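Local structure of aminopeptidase YwaD (6HC6) at residues 384-389 with 420-425; 299-304 with 370-375. The protein hydrolyses peptides from their N terminus as a secreted dizinc aminopeptidase, releasing residues such as leucine, arginine and lysine. All blocks are in the same frame, centred on the assembly; numbering follows the deposited sequence. Where two conformers were deposited one is given.

Interaction 1: residues 384-389 with 420-425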
loop_
_atom_site.group_PDB
_atom_site.type_symbol
_atom_site.label_atom_id
_atom_site.label_comp_id
_atom_site.label_asym_id
_atom_site.label_seq_id
_atom_site.Cartn_x
_atom_site.Cartn_y
_atom_site.Cartn_z
ATOM N N ALA A 384 -6.840 -2.062 13.192
ATOM C CA ALA A 384 -6.633 -3.307 12.502
ATOM C C ALA A 384 -6.855 -3.126 11.013
ATOM O O ALA A 384 -7.477 -2.228 10.593
ATOM C CB ALA A 384 -7.550 -4.370 12.994
ATOM N N ASN A 385 -6.327 -4.070 10.264
ATOM C CA ASN A 385 -6.464 -4.109 8.829
ATOM C C ASN A 385 -7.249 -5.349 8.392
ATOM O O ASN A 385 -6.911 -6.374 8.796
ATOM C CB ASN A 385 -5.095 -4.126 8.185
ATOM C CG ASN A 385 -5.163 -4.130 6.698
ATOM O OD1 ASN A 385 -5.960 -3.501 6.123
ATOM N ND2 ASN A 385 -4.299 -4.884 6.104
ATOM N N PHE A 386 -8.278 -5.189 7.586
ATOM C CA PHE A 386 -9.100 -6.257 7.098
ATOM C C PHE A 386 -8.642 -6.661 5.683
ATOM O O PHE A 386 -8.553 -5.847 4.839
ATOM C CB PHE A 386 -10.563 -5.857 7.074
ATOM C CG PHE A 386 -11.148 -5.560 8.422
ATOM C CD1 PHE A 386 -10.915 -4.374 9.028
ATOM C CD2 PHE A 386 -11.924 -6.462 9.071
ATOM C CE1 PHE A 386 -11.431 -4.083 10.257
ATOM C CE2 PHE A 386 -12.447 -6.190 10.297
ATOM C CZ PHE A 386 -12.218 -4.999 10.886
ATOM N N ILE A 387 -8.467 -7.954 5.464
ATOM C CA ILE A 387 -7.941 -8.442 4.186
ATOM C C ILE A 387 -8.310 -9.918 4.035
ATOM O O ILE A 387 -8.294 -10.676 5.012
ATOM C CB ILE A 387 -6.413 -8.204 4.111
ATOM C CG1 ILE A 387 -5.804 -8.798 2.837
ATOM C CG2 ILE A 387 -5.730 -8.765 5.340
ATOM C CD1 ILE A 387 -4.345 -8.396 2.642
ATOM N N TRP A 388 -8.665 -10.328 2.809
ATOM C CA TRP A 388 -8.932 -11.743 2.568
ATOM C C TRP A 388 -7.622 -12.500 2.425
ATOM O O TRP A 388 -6.630 -11.974 1.910
ATOM C CB TRP A 388 -9.762 -11.979 1.301
ATOM C CG TRP A 388 -11.160 -11.468 1.328
ATOM C CD1 TRP A 388 -11.633 -10.332 0.710
ATOM C CD2 TRP A 388 -12.283 -12.072 1.971
ATOM N NE1 TRP A 388 -12.988 -10.194 0.950
ATOM C CE2 TRP A 388 -13.407 -11.249 1.721
ATOM C CE3 TRP A 388 -12.450 -13.226 2.741
ATOM C CZ2 TRP A 388 -14.676 -11.553 2.212
ATOM C CZ3 TRP A 388 -13.716 -13.526 3.227
ATOM C CH2 TRP A 388 -14.807 -12.692 2.962
ATOM N N GLY A 389 -7.631 -13.759 2.855
ATOM C CA GLY A 389 -6.442 -14.579 2.738
ATOM C C GLY A 389 -6.792 -16.047 2.637
ATOM O O GLY A 389 -7.899 -16.471 2.978
ATOM N N ASP A 420 -20.355 -6.272 4.456
ATOM C CA ASP A 420 -21.346 -6.531 5.500
ATOM C C ASP A 420 -20.680 -6.735 6.856
ATOM O O ASP A 420 -21.184 -6.260 7.881
ATOM C CB ASP A 420 -22.206 -7.740 5.136
ATOM C CG ASP A 420 -23.237 -7.420 4.071
ATOM O OD1 ASP A 420 -23.696 -6.257 4.019
ATOM O OD2 ASP A 420 -23.595 -8.330 3.290
ATOM N N LEU A 421 -19.529 -7.412 6.881
ATOM C CA LEU A 421 -18.868 -7.672 8.160
ATOM C C LEU A 421 -18.327 -6.384 8.773
ATOM O O LEU A 421 -18.581 -6.093 9.947
ATOM C CB LEU A 421 -17.745 -8.702 7.980
ATOM C CG LEU A 421 -16.948 -9.168 9.207
ATOM C CD1 LEU A 421 -15.855 -8.163 9.645
ATOM C CD2 LEU A 421 -17.879 -9.490 10.372
ATOM N N VAL A 422 -17.551 -5.612 8.010
ATOM C CA VAL A 422 -16.943 -4.417 8.587
ATOM C C VAL A 422 -17.996 -3.344 8.840
ATOM O O VAL A 422 -17.878 -2.555 9.794
ATOM C CB VAL A 422 -15.805 -3.897 7.688
ATOM C CG1 VAL A 422 -15.065 -2.767 8.382
ATOM C CG2 VAL A 422 -14.838 -5.032 7.324
ATOM N N THR A 423 -19.050 -3.292 8.016
ATOM C CA THR A 423 -20.121 -2.332 8.296
ATOM C C THR A 423 -20.804 -2.655 9.618
ATOM O O THR A 423 -21.096 -1.754 10.416
ATOM C CB THR A 423 -21.142 -2.308 7.155
ATOM O OG1 THR A 423 -20.516 -1.793 5.973
ATOM C CG2 THR A 423 -22.322 -1.411 7.507
ATOM N N ALA A 424 -21.050 -3.940 9.877
ATOM C CA ALA A 424 -21.657 -4.321 11.143
ATOM C C ALA A 424 -20.705 -4.078 12.302
ATOM O O ALA A 424 -21.145 -3.745 13.407
ATOM C CB ALA A 424 -22.092 -5.786 11.107
ATOM N N ALA A 425 -19.406 -4.278 12.079
ATOM C CA ALA A 425 -18.421 -4.044 13.130
ATOM C C ALA A 425 -18.346 -2.564 13.487
ATOM O O ALA A 425 -18.324 -2.197 14.665
ATOM C CB ALA A 425 -17.047 -4.551 12.688
#
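Phe386, on strand 384-389, and Val422, on the helical segment 420-425, bring the two backbones together with their CA atoms 8.2 Å apart, a spacing that leaves the contact to side chains alone. The helix turn is held by its own bonds, such as Ala425 N to Leu421 O at 2.9 Å. The side chains of Phe386 and Val422 come from opposite directions. In the conformer of Val422 given here, one of two deposited, CG2 sits over one face of the phenyl ring, 3.9 Å from its centroid and 21° off the ring normal, a CH-pi contact displaced toward the rim, where CD2 of Phe386 lies 3.7 Å from CG2. Because CG1 in this conformer is anti to the backbone N (chi1 -173°), CG2 is the branch turned to the ring. The Leu421 side chain crosses that of Phe386 at about a right angle and reaches it obliquely, its CD1 4.0 Å from CE2 of Phe386. All three residues are buried. Phe320 and Leu322 of strand 316-322 also pack on Phe386. Helix 412-430 thus packs, with helix 346-358, on the mixed central sheet through an apolar layer, the helix-on-sheet packing of the alpha/beta fold of M28 zinc peptidases.

Interaction 2: residues 299-304 with 370-375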
loop_
_atom_site.group_PDB
_atom_site.type_symbol
_atom_site.label_atom_id
_atom_site.label_comp_id
_atom_site.label_asym_id
_atom_site.label_seq_id
_atom_site.Cartn_x
_atom_site.Cartn_y
_atom_site.Cartn_z
ATOM N N LEU A 299 2.830 6.692 3.679
ATOM C CA LEU A 299 3.187 8.106 3.814
ATOM C C LEU A 299 1.982 8.970 4.154
ATOM O O LEU A 299 2.115 9.954 4.899
ATOM C CB LEU A 299 3.850 8.614 2.537
ATOM C CG LEU A 299 5.176 7.922 2.216
ATOM C CD1 LEU A 299 5.863 8.641 1.060
ATOM C CD2 LEU A 299 6.088 7.864 3.442
ATOM N N GLY A 300 0.814 8.636 3.622
ATOM C CA GLY A 300 -0.370 9.436 3.885
ATOM C C GLY A 300 -0.918 9.227 5.279
ATOM O O GLY A 300 -1.260 10.196 5.960
ATOM N N SER A 301 -1.016 7.968 5.721
ATOM C CA SER A 301 -1.498 7.742 7.082
ATOM C C SER A 301 -0.489 8.226 8.120
ATOM O O SER A 301 -0.885 8.745 9.175
ATOM C CB SER A 301 -1.837 6.259 7.283
ATOM O OG SER A 301 -0.730 5.451 6.954
ATOM N N SER A 302 0.811 8.093 7.843
ATOM C CA SER A 302 1.807 8.643 8.761
ATOM C C SER A 302 1.665 10.156 8.876
ATOM O O SER A 302 1.687 10.710 9.979
ATOM C CB SER A 302 3.222 8.282 8.305
ATOM O OG SER A 302 3.451 6.891 8.441
ATOM N N HIS A 303 1.522 10.843 7.739
ATOM C CA HIS A 303 1.298 12.285 7.777
ATOM C C HIS A 303 0.042 12.614 8.569
ATOM O O HIS A 303 0.045 13.509 9.422
ATOM C CB HIS A 303 1.177 12.844 6.362
ATOM C CG HIS A 303 0.999 14.331 6.319
ATOM N ND1 HIS A 303 2.063 15.206 6.337
ATOM C CD2 HIS A 303 -0.118 15.096 6.269
ATOM C CE1 HIS A 303 1.611 16.448 6.294
ATOM N NE2 HIS A 303 0.290 16.408 6.254
ATOM N N TYR A 304 -1.046 11.891 8.292
ATOM C CA TYR A 304 -2.323 12.178 8.938
ATOM C C TYR A 304 -2.221 12.026 10.448
ATOM O O TYR A 304 -2.612 12.928 11.204
ATOM C CB TYR A 304 -3.417 11.255 8.390
ATOM C CG TYR A 304 -4.756 11.569 9.011
ATOM C CD1 TYR A 304 -5.521 12.620 8.535
ATOM C CD2 TYR A 304 -5.223 10.864 10.120
ATOM C CE1 TYR A 304 -6.727 12.950 9.124
ATOM C CE2 TYR A 304 -6.436 11.197 10.723
ATOM C CZ TYR A 304 -7.180 12.237 10.207
ATOM O OH TYR A 304 -8.397 12.576 10.760
ATOM N N SER A 370 2.127 -3.286 7.671
ATOM C CA SER A 370 2.271 -2.906 6.261
ATOM C C SER A 370 0.962 -2.425 5.634
ATOM O O SER A 370 0.712 -2.640 4.447
ATOM C CB SER A 370 2.865 -4.059 5.448
ATOM O OG SER A 370 4.086 -4.467 6.037
ATOM N N SER A 371 0.118 -1.760 6.413
ATOM C CA SER A 371 -0.973 -0.970 5.854
ATOM C C SER A 371 -1.257 0.172 6.812
ATOM O O SER A 371 -0.567 0.346 7.817
ATOM C CB SER A 371 -2.231 -1.807 5.592
ATOM O OG SER A 371 -3.113 -1.058 4.756
ATOM N N ASP A 372 -2.286 0.949 6.501
ATOM C CA ASP A 372 -2.460 2.240 7.144
ATOM C C ASP A 372 -2.969 2.154 8.577
ATOM O O ASP A 372 -3.047 3.184 9.246
ATOM C CB ASP A 372 -3.395 3.097 6.292
ATOM C CG ASP A 372 -2.762 3.479 4.971
ATOM O OD1 ASP A 372 -3.385 3.196 3.937
ATOM O OD2 ASP A 372 -1.646 4.065 4.967
ATOM N N HIS A 373 -3.293 0.964 9.078
ATOM C CA HIS A 373 -3.582 0.850 10.500
ATOM C C HIS A 373 -2.334 1.043 11.348
ATOM O O HIS A 373 -2.450 1.286 12.551
ATOM C CB HIS A 373 -4.188 -0.519 10.807
ATOM C CG HIS A 373 -3.275 -1.664 10.501
ATOM N ND1 HIS A 373 -2.748 -1.886 9.245
ATOM C CD2 HIS A 373 -2.800 -2.660 11.287
ATOM C CE1 HIS A 373 -1.988 -2.966 9.273
ATOM N NE2 HIS A 373 -1.999 -3.452 10.503
ATOM N N VAL A 374 -1.149 0.943 10.756
ATOM C CA VAL A 374 0.070 0.874 11.557
ATOM C C VAL A 374 0.342 2.218 12.226
ATOM O O VAL A 374 0.653 2.232 13.420
ATOM C CB VAL A 374 1.272 0.404 10.719
ATOM C CG1 VAL A 374 2.575 0.578 11.498
ATOM C CG2 VAL A 374 1.092 -1.060 10.315
ATOM N N PRO A 375 0.266 3.363 11.533
ATOM C CA PRO A 375 0.482 4.634 12.251
ATOM C C PRO A 375 -0.510 4.864 13.378
ATOM O O PRO A 375 -0.153 5.478 14.397
ATOM C CB PRO A 375 0.338 5.687 11.140
ATOM C CG PRO A 375 0.756 4.971 9.918
ATOM C CD PRO A 375 0.227 3.573 10.079
HETATM O O HOH W 1 -0.700 6.003 3.451
#
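Ser301 and Asp372 meet through a short hydrogen bond, Ser301 OG to Asp372 OD2 at 2.6 Å, which ties the first turn of helix 299-306 to the loop leading into helix 373-378, beside the dizinc site of the M28 peptidase fold. The hydroxyl reaches OD2 on its anti side, 20° out of the carboxylate plane. The serine oxygen stands between the backbone N and the carbonyl carbon (chi1 55°), which turns it toward the aspartate and also sets it 3.4 Å from CG of Pro375. A bridging water grips the same carboxylate oxygen: it donates to Asp372 OD2 at 2.6 Å and accepts from Ser301 N at 3.0 Å, so one serine holds OD2 both directly and through water. Next to this polar pair the proline ring packs on the helix, its CB 3.8 Å from Ser301 O. Replacing Asp372 with an alanine would probably leave the Ser301 hydroxyl and the bridging water without their shared acceptor, weakening the tie between helix and loop. Farther out, Phe291 of strand 285-291 packs against both Ser301 and Asp372. The aspartate side chain comes within about 3 Å of that of His250, a ligand of one zinc ion, while the neighbouring Ser371 OG is hydrogen-bonded to Asp323 OD2, on another ligand of that ion. On the helix side, the Ser302 hydroxyl, hydrogen-bonded to Leu298 O, lies 3.6 Å from Pro375 CG.

In the fold
From the N terminus, helix 299-306 comes first, and interaction 2 brings 370-375 back to it across 65 intervening residues that include strands 316-322, 334-339 and 363-367, joining that helix to the loop entering helix 373-378. Helix 373-378 then leads directly into strand 382-389, and interaction 1 closes a second, shorter loop of 30 residues when helix 412-430 returns to that strand. The loops therefore follow in series, neither nesting nor crossing. Strand 382-389 lies in the mixed sheet between 316-322 and 334-339, so interaction 1 joins this sheet to a covering helix. The two contacts, whose centres are about 18 Å apart, meet where Asn385 CB lies 3.4 Å from His373 ND1.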